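Long-range contacts in 5-Carboxyvanillate Decarboxylase (Novosphingobium aromaticivorans, PDB 4QRN), which probably removes a carboxyl group from 5-carboxyvanillate as a metal-dependent decarboxylase of the amidohydrolase superfamily, bound here to manganese and a nitro-substituted ligand: residues A[115-120]-A[178-183]; A[124-129]-A[155-160]; A[163-168]-A[197-202]. All blocks are in the same frame, centred on the assembly; numbering follows the deposited sequence.

Contact 1 of 3, residues A[115-120]-A[178-183]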
ATOM      1  N   GLY A 115       8.281   9.493  18.420  1.00  7.23           N
ATOM      2  CA  GLY A 115       8.085  10.522  19.426  1.00  7.88           C
ATOM      3  C   GLY A 115       7.946   9.913  20.812  1.00  7.51           C
ATOM      4  O   GLY A 115       8.622   8.929  21.148  1.00  8.30           O
ATOM      5  N   VAL A 116       7.060  10.477  21.631  1.00  7.73           N
ATOM      6  CA  VAL A 116       6.829   9.923  22.970  1.00  8.46           C
ATOM      7  C   VAL A 116       5.618   9.007  23.018  1.00  8.37           C
ATOM      8  O   VAL A 116       5.222   8.543  24.088  1.00  8.72           O
ATOM      9  CB  VAL A 116       6.680  11.031  24.038  1.00  8.64           C
ATOM     10  CG1 VAL A 116       7.920  11.914  24.065  1.00  9.61           C
ATOM     11  CG2 VAL A 116       5.422  11.855  23.840  1.00  9.16           C
ATOM     12  N   GLN A 117       5.033   8.732  21.858  1.00  7.98           N
ATOM     13  CA  GLN A 117       3.822   7.933  21.795  1.00  8.31           C
ATOM     14  C   GLN A 117       3.928   6.534  22.419  1.00  8.10           C
ATOM     15  O   GLN A 117       2.969   6.072  23.023  1.00  8.79           O
ATOM     16  CB  GLN A 117       3.300   7.881  20.349  1.00  8.06           C
ATOM     17  CG  GLN A 117       3.023   9.304  19.851  1.00  8.28           C
ATOM     18  CD  GLN A 117       2.599   9.426  18.420  1.00  7.94           C
ATOM     19  OE1 GLN A 117       2.934  10.435  17.793  1.00 10.05           O
ATOM     20  NE2 GLN A 117       1.866   8.451  17.888  1.00  8.41           N
ATOM     21  N   PRO A 118       5.098   5.864  22.317  1.00  8.59           N
ATOM     22  CA  PRO A 118       5.158   4.505  22.887  1.00  8.98           C
ATOM     23  C   PRO A 118       5.320   4.459  24.411  1.00  9.31           C
ATOM     24  O   PRO A 118       5.278   3.359  24.976  1.00 10.12           O
ATOM     25  CB  PRO A 118       6.410   3.906  22.236  1.00  9.85           C
ATOM     26  CG  PRO A 118       6.651   4.727  21.024  1.00 10.38           C
ATOM     27  CD  PRO A 118       6.226   6.120  21.401  1.00  9.24           C
ATOM     28  N   LEU A 119       5.572   5.602  25.044  1.00  9.78           N
ATOM     29  CA  LEU A 119       5.974   5.606  26.454  1.00 10.95           C
ATOM     30  C   LEU A 119       4.808   5.256  27.359  1.00 12.09           C
ATOM     31  O   LEU A 119       3.697   5.805  27.238  1.00 12.68           O
ATOM     32  CB  LEU A 119       6.557   6.958  26.830  1.00 11.46           C
ATOM     33  CG  LEU A 119       8.059   7.128  26.577  1.00 11.70           C
ATOM     34  CD1 LEU A 119       8.469   6.855  25.136  1.00 12.26           C
ATOM     35  CD2 LEU A 119       8.480   8.520  27.007  1.00 12.88           C
ATOM     36  N   HIS A 120       5.065   4.335  28.279  1.00 13.45           N
ATOM     37  CA  HIS A 120       4.039   3.860  29.190  1.00 15.66           C
ATOM     38  C   HIS A 120       3.759   4.788  30.375  1.00 17.59           C
ATOM     39  O   HIS A 120       2.645   4.804  30.910  1.00 19.46           O
ATOM     40  CB  HIS A 120       4.431   2.472  29.676  1.00 16.64           C
ATOM     41  CG  HIS A 120       4.570   1.485  28.556  1.00 18.78           C
ATOM     42  ND1 HIS A 120       5.788   1.012  28.107  1.00 20.85           N
ATOM     43  CD2 HIS A 120       3.640   0.956  27.727  1.00 20.08           C
ATOM     44  CE1 HIS A 120       5.593   0.185  27.093  1.00 20.65           C
ATOM     45  NE2 HIS A 120       4.296   0.127  26.849  1.00 20.40           N
ATOM     46  N   GLN A 178       2.674  17.054  14.414  1.00  7.37           N
ATOM     47  CA  GLN A 178       2.884  15.757  13.782  1.00  6.89           C
ATOM     48  C   GLN A 178       2.567  14.669  14.786  1.00  7.24           C
ATOM     49  O   GLN A 178       3.094  14.679  15.899  1.00  8.85           O
ATOM     50  CB  GLN A 178       4.343  15.626  13.319  1.00  7.82           C
ATOM     51  CG  GLN A 178       4.645  14.228  12.754  1.00  8.56           C
ATOM     52  CD  GLN A 178       6.028  14.155  12.166  1.00  8.25           C
ATOM     53  OE1 GLN A 178       6.305  14.782  11.141  1.00  8.74           O
ATOM     54  NE2 GLN A 178       6.915  13.390  12.812  1.00  8.38           N
ATOM     55  N   ILE A 179       1.707  13.724  14.393  1.00  6.80           N
ATOM     56  CA  ILE A 179       1.463  12.524  15.178  1.00  6.89           C
ATOM     57  C   ILE A 179       2.030  11.365  14.367  1.00  6.40           C
ATOM     58  O   ILE A 179       1.776  11.241  13.161  1.00  6.91           O
ATOM     59  CB  ILE A 179      -0.034  12.332  15.501  1.00  7.34           C
ATOM     60  CG1 ILE A 179      -0.493  13.451  16.450  1.00  7.69           C
ATOM     61  CG2 ILE A 179      -0.286  10.928  16.115  1.00  8.29           C
ATOM     62  CD1 ILE A 179      -1.969  13.378  16.852  1.00  8.65           C
ATOM     63  N   ASN A 180       2.823  10.533  15.033  1.00  6.88           N
ATOM     64  CA  ASN A 180       3.545   9.427  14.418  1.00  7.24           C
ATOM     65  C   ASN A 180       2.669   8.199  14.400  1.00  7.03           C
ATOM     66  O   ASN A 180       2.928   7.193  15.066  1.00  7.88           O
ATOM     67  CB  ASN A 180       4.844   9.241  15.188  1.00  8.15           C
ATOM     68  CG  ASN A 180       5.604  10.510  15.237  1.00  9.17           C
ATOM     69  OD1 ASN A 180       6.046  10.984  14.188  1.00  9.75           O
ATOM     70  ND2 ASN A 180       5.713  11.121  16.431  1.00 10.10           N
ATOM     71  N   SER A 181       1.575   8.313  13.659  1.00  7.45           N
ATOM     72  CA  SER A 181       0.582   7.279  13.469  1.00  8.05           C
ATOM     73  C   SER A 181       0.116   6.710  14.810  1.00  7.33           C
ATOM     74  O   SER A 181      -0.253   7.500  15.677  1.00  7.79           O
ATOM     75  CB  SER A 181       1.035   6.251  12.426  1.00  8.22           C
ATOM     76  OG  SER A 181      -0.102   5.637  11.880  1.00  8.03           O
ATOM     77  N   HIS A 182      -0.000   5.385  14.957  1.00  7.35           N
ATOM     78  CA  HIS A 182      -0.674   4.825  16.129  1.00  7.90           C
ATOM     79  C   HIS A 182       0.017   5.210  17.444  1.00  7.08           C
ATOM     80  O   HIS A 182       1.208   5.522  17.494  1.00  7.89           O
ATOM     81  CB  HIS A 182      -0.748   3.283  16.034  1.00  7.83           C
ATOM     82  CG  HIS A 182       0.559   2.604  16.261  1.00  7.31           C
ATOM     83  ND1 HIS A 182       0.945   2.110  17.493  1.00  8.15           N
ATOM     84  CD2 HIS A 182       1.575   2.345  15.398  1.00  8.22           C
ATOM     85  CE1 HIS A 182       2.155   1.581  17.374  1.00  8.38           C
ATOM     86  NE2 HIS A 182       2.556   1.704  16.112  1.00  8.55           N
ATOM     87  N   THR A 183      -0.769   5.163  18.519  1.00  7.29           N
ATOM     88  CA  THR A 183      -0.211   5.275  19.856  1.00  8.04           C
ATOM     89  C   THR A 183      -0.494   3.975  20.574  1.00  7.89           C
ATOM     90  O   THR A 183      -1.653   3.658  20.883  1.00  8.40           O
ATOM     91  CB  THR A 183      -0.788   6.502  20.617  1.00  8.81           C
ATOM     92  OG1 THR A 183      -0.302   7.687  19.988  1.00  8.53           O
ATOM     93  CG2 THR A 183      -0.353   6.519  22.085  1.00  8.98           C
TER
HETATM   94  O   HOH W   1       2.935  13.565  18.421  1.00  9.11           O
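Gln-117 reaches out of a type I turn, Val-116 to Leu-119, and lays its terminal amide against the backbone of Asn-180, Ser-181 and His-182, a worked example of one polar side chain pairing with the bend that follows a barrel strand. Its CG lies beside the backbone N (chi1 -59°) and the chain beyond is extended, which carries the amide to the far segment. Gln-117 OE1 takes the backbone N-H of Asn-180 on a lone pair in the carbonyl plane, 2.8 Å from Asn-180 N and nearly straight (163°). A weaker bond comes from Asn-180 ND2, 3.2 Å from Gln-117 OE1, and a water lies close enough to donate to both Gln-117 OE1 and Gln-178 O. Gln-117 NE2 faces three acceptors, all through bent, weak bonds: His-182 O at 3.0 Å, Ser-181 O and Thr-183 OG1. The Asn-180 amide is shared, because its OD1 accepts from Gln-178 NE2. Ser-181 OG turns elsewhere, to Glu-237 and His-241. Asn-180 also centres an inverse gamma turn and touches Ser-113 of the ligand pocket. Every residue that touches is buried; the Asn-180 N-H is satisfied by Gln-117, and the carbonyls of Ser-181 and His-182 share its NE2 through weak bonds. Both ends together therefore set which way the amide is turned, OE1 by a strong bond and NE2 by weak ones.

Contact 2 of 3, residues A[124-129]-A[155-160]; sequences EARTLA and PQDPEW
Arg-126 lies along Trp-160 and ends at Asp-157, joining two successive outer helices, 122-142 and 158-170, of the distorted (beta/alpha)8 barrel expected of an amidohydrolase. Followed outward, the arginine meets the indole first and the carboxylate last. Arg-126 CB comes near the Trp-160 ring; Arg-126 CG lies over one face, 3.7 Å from Trp-160 CD2, offset toward the rim. Arg-126 CD then sits above the Trp-160 five-membered ring in a CH-pi contact, 3.7 Å from its centroid. The same Arg-126 CD is already 3.6 Å from Asp-157 OD2. Beyond it the chain bends (chi3 -66°); NE and CZ pass near that oxygen, and Arg-126 NH1 reaches Asp-157 OD2, 2.8 Å away, in a salt bridge. The carboxylate oxygen is met on its anti side, with the two flat groups turned almost perpendicular, 83° apart. NH2 has a second anionic partner in Asp-123, so the charge is gripped from its own helix and from the N-cap of the next. Farther along the indole, Trp-160 CH2 packs 3.7 Å from Ala-129 CB. Asp-157 is that N-cap: while OD2 holds the arginine, Asp-157 OD1 accepts from Trp-160 N at 3.0 Å, from above the carboxylate plane.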
ATOM      1  N   GLU A 124       6.158  10.910  32.225  1.00 14.02           N
ATOM      2  CA  GLU A 124       7.393  10.949  31.453  1.00 13.44           C
ATOM      3  C   GLU A 124       7.099  11.401  30.027  1.00 12.15           C
ATOM      4  O   GLU A 124       7.831  12.232  29.474  1.00 12.44           O
ATOM      5  CB  GLU A 124       8.093   9.584  31.443  1.00 14.41           C
ATOM      6  CG  GLU A 124       9.474   9.660  30.828  1.00 14.62           C
ATOM      7  CD  GLU A 124      10.220   8.349  30.846  1.00 16.14           C
ATOM      8  OE1 GLU A 124       9.580   7.283  30.740  1.00 17.31           O
ATOM      9  OE2 GLU A 124      11.459   8.393  30.972  1.00 17.04           O
ATOM     10  N   ALA A 125       6.029  10.873  29.429  1.00 11.72           N
ATOM     11  CA  ALA A 125       5.688  11.259  28.065  1.00 11.36           C
ATOM     12  C   ALA A 125       5.392  12.756  27.968  1.00 10.73           C
ATOM     13  O   ALA A 125       5.918  13.442  27.076  1.00 10.78           O
ATOM     14  CB  ALA A 125       4.525  10.441  27.562  1.00 11.44           C
ATOM     15  N   ARG A 126       4.562  13.272  28.873  1.00 11.44           N
ATOM     16  CA  ARG A 126       4.249  14.692  28.858  1.00 11.00           C
ATOM     17  C   ARG A 126       5.499  15.536  29.093  1.00 10.76           C
ATOM     18  O   ARG A 126       5.701  16.569  28.437  1.00 10.97           O
ATOM     19  CB  ARG A 126       3.192  15.019  29.901  1.00 12.10           C
ATOM     20  CG  ARG A 126       1.825  14.394  29.598  1.00 13.55           C
ATOM     21  CD  ARG A 126       0.779  14.810  30.603  1.00 15.34           C
ATOM     22  NE  ARG A 126       1.081  14.293  31.928  1.00 17.36           N
ATOM     23  CZ  ARG A 126       0.396  13.346  32.567  1.00 18.66           C
ATOM     24  NH1 ARG A 126      -0.660  12.758  32.011  1.00 19.66           N
ATOM     25  NH2 ARG A 126       0.786  12.976  33.771  1.00 19.83           N
ATOM     26  N   THR A 127       6.344  15.121  30.029  1.00 11.51           N
ATOM     27  CA  THR A 127       7.524  15.891  30.354  1.00 11.89           C
ATOM     28  C   THR A 127       8.500  15.947  29.188  1.00 10.54           C
ATOM     29  O   THR A 127       9.026  17.004  28.843  1.00 11.43           O
ATOM     30  CB  THR A 127       8.197  15.294  31.588  1.00 14.18           C
ATOM     31  OG1 THR A 127       7.314  15.436  32.710  1.00 15.88           O
ATOM     32  CG2 THR A 127       9.507  15.994  31.922  1.00 14.88           C
ATOM     33  N   LEU A 128       8.741  14.799  28.561  1.00 10.29           N
ATOM     34  CA  LEU A 128       9.700  14.763  27.468  1.00 10.54           C
ATOM     35  C   LEU A 128       9.157  15.451  26.223  1.00  9.95           C
ATOM     36  O   LEU A 128       9.919  16.051  25.485  1.00 10.15           O
ATOM     37  CB  LEU A 128      10.136  13.325  27.160  1.00 11.41           C
ATOM     38  CG  LEU A 128      10.979  12.696  28.279  1.00 12.49           C
ATOM     39  CD1 LEU A 128      11.343  11.289  27.888  1.00 13.10           C
ATOM     40  CD2 LEU A 128      12.237  13.515  28.615  1.00 13.44           C
ATOM     41  N   ALA A 129       7.858  15.349  25.977  1.00  9.08           N
ATOM     42  CA  ALA A 129       7.274  16.075  24.839  1.00  9.40           C
ATOM     43  C   ALA A 129       7.377  17.581  25.080  1.00  8.83           C
ATOM     44  O   ALA A 129       7.678  18.336  24.157  1.00  8.84           O
ATOM     45  CB  ALA A 129       5.827  15.672  24.639  1.00  9.93           C
ATOM     46  N   PRO A 155      -0.653  11.290  22.642  1.00  9.77           N
ATOM     47  CA  PRO A 155      -2.078  10.962  22.503  1.00 10.59           C
ATOM     48  C   PRO A 155      -2.571  10.009  23.565  1.00 11.28           C
ATOM     49  O   PRO A 155      -3.784   9.883  23.733  1.00 13.06           O
ATOM     50  CB  PRO A 155      -2.168  10.363  21.098  1.00 10.57           C
ATOM     51  CG  PRO A 155      -0.999  10.976  20.369  1.00 10.33           C
ATOM     52  CD  PRO A 155       0.090  10.973  21.403  1.00  9.75           C
ATOM     53  N   GLN A 156      -1.664   9.354  24.282  1.00 11.31           N
ATOM     54  CA  GLN A 156      -2.053   8.628  25.487  0.55 12.43           C
ATOM     55  C   GLN A 156      -2.841   9.506  26.452  1.00 11.78           C
ATOM     56  O   GLN A 156      -3.628   9.002  27.262  1.00 12.79           O
ATOM     57  CB  GLN A 156      -0.836   8.197  26.327  0.55 13.21           C
ATOM     58  CG  GLN A 156       0.281   7.429  25.689  0.55 11.66           C
ATOM     59  CD  GLN A 156       1.403   8.324  25.184  0.55 10.09           C
ATOM     60  OE1 GLN A 156       1.172   9.231  24.387  0.55  9.79           O
ATOM     61  NE2 GLN A 156       2.635   8.052  25.626  0.55 10.25           N
ATOM     62  N   ASP A 157      -2.603  10.825  26.393  1.00 11.50           N
ATOM     63  CA  ASP A 157      -3.342  11.833  27.165  1.00 11.06           C
ATOM     64  C   ASP A 157      -3.912  12.876  26.185  1.00 10.70           C
ATOM     65  O   ASP A 157      -3.279  13.901  25.893  1.00 10.12           O
ATOM     66  CB  ASP A 157      -2.427  12.502  28.196  1.00 11.55           C
ATOM     67  CG  ASP A 157      -3.172  13.428  29.140  1.00 12.39           C
ATOM     68  OD1 ASP A 157      -4.306  13.844  28.817  1.00 13.07           O
ATOM     69  OD2 ASP A 157      -2.597  13.751  30.204  1.00 13.94           O
ATOM     70  N   PRO A 158      -5.098  12.601  25.626  1.00 10.42           N
ATOM     71  CA  PRO A 158      -5.629  13.509  24.602  1.00 10.79           C
ATOM     72  C   PRO A 158      -5.934  14.901  25.124  1.00 10.57           C
ATOM     73  O   PRO A 158      -5.796  15.858  24.370  1.00 10.65           O
ATOM     74  CB  PRO A 158      -6.903  12.805  24.100  1.00 11.93           C
ATOM     75  CG  PRO A 158      -6.736  11.402  24.472  1.00 13.17           C
ATOM     76  CD  PRO A 158      -5.894  11.371  25.737  1.00 11.28           C
ATOM     77  N   GLU A 159      -6.329  15.027  26.380  1.00 11.03           N
ATOM     78  CA  GLU A 159      -6.641  16.335  26.914  1.00 11.92           C
ATOM     79  C   GLU A 159      -5.371  17.166  27.109  1.00 11.51           C
ATOM     80  O   GLU A 159      -5.344  18.361  26.785  1.00 11.43           O
ATOM     81  CB  GLU A 159      -7.431  16.192  28.213  1.00 14.41           C
ATOM     82  CG  GLU A 159      -8.813  15.585  27.950  1.00 17.85           C
ATOM     83  CD  GLU A 159      -9.570  15.262  29.208  1.00 21.19           C
ATOM     84  OE1 GLU A 159      -9.307  15.924  30.239  1.00 22.28           O
ATOM     85  OE2 GLU A 159     -10.427  14.345  29.158  1.00 23.42           O
ATOM     86  N   TRP A 160      -4.296  16.547  27.588  1.00 11.47           N
ATOM     87  CA  TRP A 160      -3.025  17.260  27.670  1.00 10.81           C
ATOM     88  C   TRP A 160      -2.556  17.634  26.275  1.00 10.24           C
ATOM     89  O   TRP A 160      -2.066  18.740  26.034  1.00 10.43           O
ATOM     90  CB  TRP A 160      -1.942  16.429  28.369  1.00 10.68           C
ATOM     91  CG  TRP A 160      -0.623  17.133  28.375  1.00 11.80           C
ATOM     92  CD1 TRP A 160      -0.192  18.035  29.301  1.00 14.29           C
ATOM     93  CD2 TRP A 160       0.415  17.034  27.392  1.00 11.58           C
ATOM     94  NE1 TRP A 160       1.057  18.487  28.962  1.00 15.11           N
ATOM     95  CE2 TRP A 160       1.448  17.892  27.790  1.00 13.68           C
ATOM     96  CE3 TRP A 160       0.576  16.288  26.222  1.00 11.10           C
ATOM     97  CZ2 TRP A 160       2.618  18.042  27.050  1.00 13.35           C
ATOM     98  CZ3 TRP A 160       1.740  16.446  25.471  1.00 11.67           C
ATOM     99  CH2 TRP A 160       2.750  17.310  25.900  1.00 13.06           C
TER

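Contact 3 of 3, residues A[163-168]-A[197-202]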
ATOM      1  N   ARG A 163      -4.149  20.724  25.121  1.00  9.81           N
ATOM      2  CA  ARG A 163      -3.495  21.891  25.716  1.00 10.31           C
ATOM      3  C   ARG A 163      -2.169  22.206  25.035  1.00  9.60           C
ATOM      4  O   ARG A 163      -1.832  23.387  24.860  1.00 10.20           O
ATOM      5  CB  ARG A 163      -3.280  21.711  27.232  1.00 11.61           C
ATOM      6  CG  ARG A 163      -4.590  21.602  27.988  1.00 13.24           C
ATOM      7  CD  ARG A 163      -4.429  21.634  29.503  1.00 15.04           C
ATOM      8  NE  ARG A 163      -3.605  20.570  30.096  1.00 16.03           N
ATOM      9  CZ  ARG A 163      -4.052  19.376  30.502  1.00 16.48           C
ATOM     10  NH1 ARG A 163      -5.313  19.001  30.304  1.00 17.19           N
ATOM     11  NH2 ARG A 163      -3.212  18.523  31.078  1.00 17.05           N
ATOM     12  N   GLU A 164      -1.432  21.172  24.636  1.00  9.34           N
ATOM     13  CA  GLU A 164      -0.129  21.364  24.013  1.00  9.53           C
ATOM     14  C   GLU A 164      -0.255  21.862  22.564  1.00  9.42           C
ATOM     15  O   GLU A 164       0.615  22.604  22.089  1.00 10.32           O
ATOM     16  CB  GLU A 164       0.683  20.067  24.103  1.00 10.27           C
ATOM     17  CG  GLU A 164       2.175  20.245  23.782  1.00 10.42           C
ATOM     18  CD  GLU A 164       2.985  20.962  24.872  1.00 10.27           C
ATOM     19  OE1 GLU A 164       2.410  21.551  25.828  1.00 11.39           O
ATOM     20  OE2 GLU A 164       4.238  20.936  24.763  1.00 10.92           O
ATOM     21  N   ILE A 165      -1.318  21.460  21.868  1.00  9.12           N
ATOM     22  CA  ILE A 165      -1.624  22.023  20.559  1.00  8.96           C
ATOM     23  C   ILE A 165      -1.839  23.539  20.707  1.00  8.87           C
ATOM     24  O   ILE A 165      -1.285  24.336  19.940  1.00  9.13           O
ATOM     25  CB  ILE A 165      -2.859  21.332  19.979  1.00  9.13           C
ATOM     26  CG1 ILE A 165      -2.490  19.898  19.559  1.00  9.52           C
ATOM     27  CG2 ILE A 165      -3.445  22.119  18.798  1.00 10.27           C
ATOM     28  CD1 ILE A 165      -3.690  19.001  19.366  1.00 10.07           C
ATOM     29  N   HIS A 166      -2.612  23.945  21.708  1.00  9.15           N
ATOM     30  CA  HIS A 166      -2.805  25.367  21.958  1.00  9.18           C
ATOM     31  C   HIS A 166      -1.519  26.065  22.355  1.00  9.37           C
ATOM     32  O   HIS A 166      -1.242  27.157  21.874  1.00 10.40           O
ATOM     33  CB  HIS A 166      -3.896  25.548  23.006  1.00 10.41           C
ATOM     34  CG  HIS A 166      -5.265  25.502  22.409  1.00 11.32           C
ATOM     35  ND1 HIS A 166      -5.833  26.601  21.791  1.00 12.82           N
ATOM     36  CD2 HIS A 166      -6.175  24.501  22.325  1.00 12.42           C
ATOM     37  CE1 HIS A 166      -7.033  26.275  21.347  1.00 12.87           C
ATOM     38  NE2 HIS A 166      -7.265  25.009  21.655  1.00 12.39           N
ATOM     39  N   ARG A 167      -0.723  25.451  23.224  1.00  9.53           N
ATOM     40  CA  ARG A 167       0.519  26.085  23.655  1.00  9.79           C
ATOM     41  C   ARG A 167       1.463  26.260  22.467  1.00  9.50           C
ATOM     42  O   ARG A 167       2.093  27.301  22.306  1.00 10.07           O
ATOM     43  CB  ARG A 167       1.183  25.280  24.765  1.00 10.71           C
ATOM     44  CG  ARG A 167       2.344  26.015  25.399  1.00 11.07           C
ATOM     45  CD  ARG A 167       2.969  25.227  26.536  1.00 11.60           C
ATOM     46  NE  ARG A 167       3.827  24.122  26.097  1.00 11.29           N
ATOM     47  CZ  ARG A 167       5.158  24.175  25.982  1.00 11.06           C
ATOM     48  NH1 ARG A 167       5.815  23.088  25.615  1.00 10.95           N
ATOM     49  NH2 ARG A 167       5.829  25.311  26.204  1.00 11.59           N
ATOM     50  N   GLY A 168       1.557  25.239  21.619  1.00 10.01           N
ATOM     51  CA  GLY A 168       2.424  25.328  20.458  1.00 10.43           C
ATOM     52  C   GLY A 168       2.007  26.439  19.513  1.00 10.30           C
ATOM     53  O   GLY A 168       2.831  27.198  19.019  1.00 10.84           O
ATOM     54  N   PHE A 197      -8.587  16.461  17.890  1.00  8.67           N
ATOM     55  CA  PHE A 197      -9.222  17.084  16.743  1.00  8.34           C
ATOM     56  C   PHE A 197      -9.925  18.372  17.099  1.00  8.10           C
ATOM     57  O   PHE A 197      -9.846  19.334  16.344  1.00  8.70           O
ATOM     58  CB  PHE A 197     -10.149  16.096  16.050  1.00  8.89           C
ATOM     59  CG  PHE A 197      -9.388  14.943  15.454  1.00  8.46           C
ATOM     60  CD1 PHE A 197      -8.573  15.156  14.362  1.00  8.82           C
ATOM     61  CD2 PHE A 197      -9.432  13.681  16.013  1.00  9.62           C
ATOM     62  CE1 PHE A 197      -7.838  14.126  13.799  1.00  9.16           C
ATOM     63  CE2 PHE A 197      -8.689  12.635  15.469  1.00  9.45           C
ATOM     64  CZ  PHE A 197      -7.893  12.852  14.358  1.00  9.37           C
ATOM     65  N   ARG A 198     -10.591  18.424  18.243  1.00  8.34           N
ATOM     66  CA  ARG A 198     -11.245  19.656  18.673  1.00  8.96           C
ATOM     67  C   ARG A 198     -10.207  20.776  18.758  1.00  8.52           C
ATOM     68  O   ARG A 198     -10.461  21.905  18.310  1.00  8.96           O
ATOM     69  CB  ARG A 198     -11.938  19.463  20.017  1.00  9.36           C
ATOM     70  CG  ARG A 198     -13.229  18.639  19.921  1.00 10.34           C
ATOM     71  CD  ARG A 198     -14.442  19.393  19.378  1.00 11.02           C
ATOM     72  NE  ARG A 198     -14.837  20.442  20.314  1.00 10.23           N
ATOM     73  CZ  ARG A 198     -15.519  20.228  21.434  1.00  9.54           C
ATOM     74  NH1 ARG A 198     -15.990  19.015  21.703  1.00 10.17           N
ATOM     75  NH2 ARG A 198     -15.746  21.239  22.270  1.00 10.57           N
ATOM     76  N   ALA A 199      -9.040  20.487  19.318  1.00  8.43           N
ATOM     77  CA  ALA A 199      -8.015  21.505  19.476  1.00  8.89           C
ATOM     78  C   ALA A 199      -7.442  21.958  18.137  1.00  8.72           C
ATOM     79  O   ALA A 199      -7.213  23.151  17.942  1.00  9.10           O
ATOM     80  CB  ALA A 199      -6.903  21.001  20.401  1.00  9.23           C
ATOM     81  N   LEU A 200      -7.201  21.018  17.221  1.00  8.33           N
ATOM     82  CA  LEU A 200      -6.693  21.379  15.896  1.00  8.97           C
ATOM     83  C   LEU A 200      -7.644  22.313  15.171  1.00  9.01           C
ATOM     84  O   LEU A 200      -7.205  23.255  14.523  1.00  9.58           O
ATOM     85  CB  LEU A 200      -6.464  20.115  15.050  1.00 10.01           C
ATOM     86  CG  LEU A 200      -5.275  19.271  15.487  1.00 11.26           C
ATOM     87  CD1 LEU A 200      -5.370  17.857  14.885  1.00 12.78           C
ATOM     88  CD2 LEU A 200      -4.004  19.976  15.062  1.00 12.67           C
ATOM     89  N   VAL A 201      -8.940  22.064  15.298  1.00  8.99           N
ATOM     90  CA  VAL A 201      -9.897  22.935  14.637  1.00  9.63           C
ATOM     91  C   VAL A 201      -9.935  24.298  15.341  1.00  9.43           C
ATOM     92  O   VAL A 201     -10.039  25.329  14.682  1.00 10.63           O
ATOM     93  CB  VAL A 201     -11.271  22.255  14.581  1.00 11.59           C
ATOM     94  CG1 VAL A 201     -12.398  23.244  14.217  1.00 13.17           C
ATOM     95  CG2 VAL A 201     -11.218  21.052  13.610  1.00 12.32           C
ATOM     96  N   GLU A 202      -9.828  24.316  16.669  1.00  9.46           N
ATOM     97  CA  GLU A 202      -9.785  25.584  17.415  1.00  9.94           C
ATOM     98  C   GLU A 202      -8.612  26.474  16.990  1.00 10.25           C
ATOM     99  O   GLU A 202      -8.768  27.680  16.841  1.00 11.35           O
ATOM    100  CB  GLU A 202      -9.714  25.320  18.917  1.00  9.90           C
ATOM    101  CG  GLU A 202     -11.033  24.809  19.491  1.00 10.79           C
ATOM    102  CD  GLU A 202     -10.928  24.145  20.855  1.00 11.02           C
ATOM    103  OE1 GLU A 202      -9.818  24.046  21.420  1.00 12.32           O
ATOM    104  OE2 GLU A 202     -11.987  23.724  21.367  1.00 12.30           O
TER
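His-166 and Glu-202 meet along the flank of two nearly parallel helices, 158-170 and 194-203, neighbours on the outside of the distorted (beta/alpha)8 barrel expected of the family and joined in sequence through strand 177-179. The axes of the two short segments approach to 9.0 Å and cross at -21°. Underneath the polar pair, Ile-165 and Leu-200 are set about at right angles. Ile-165 CD1 lies 3.9 Å from Ala-199 CB and more loosely against Leu-200 CG; both long side chains also rest on Ile-177 of the intervening strand, and Ala-199 CB is met by both Ile-165 and His-166. The CB of His-166 does not point at the partner helix, but the ring (chi1 -83°) reaches it. There the imidazole and carboxylate cross with planes 46° apart, and the oxygen comes in at the ring edge, close to its plane. A phenylalanine in place of His-166 would probably leave the Glu-202 carboxylate without its donor from helix 158-170. Across the interface, His-166 NE2 donates to Glu-202 OE1 over 2.7 Å in a nearly straight bond, using that oxygen's anti lone pair.

Taken together, the three contacts run from the neighbourhood of the metal site to the outer helices. Contact 1 lies closest to the site: the side chain of Asn-180 is about 4 Å from that of His-210, a manganese ligand, and about 8 Å from that of Glu-41. Contact 2 adjoins it, with centres about 9 Å apart; Gln-156 NE2 probably hydrogen-bonds to Val-116 O and Leu-119 O, 3.0 Å from each, and Thr-183 OG1 packs 3.4 Å from Pro-155 CG. Contact 3 has its centre about 13 Å from that of contact 2 and 17 Å from that of contact 1, which it does not touch. Helix 158-170 serves both outer contacts and leads into strand 177-179 of contact 1.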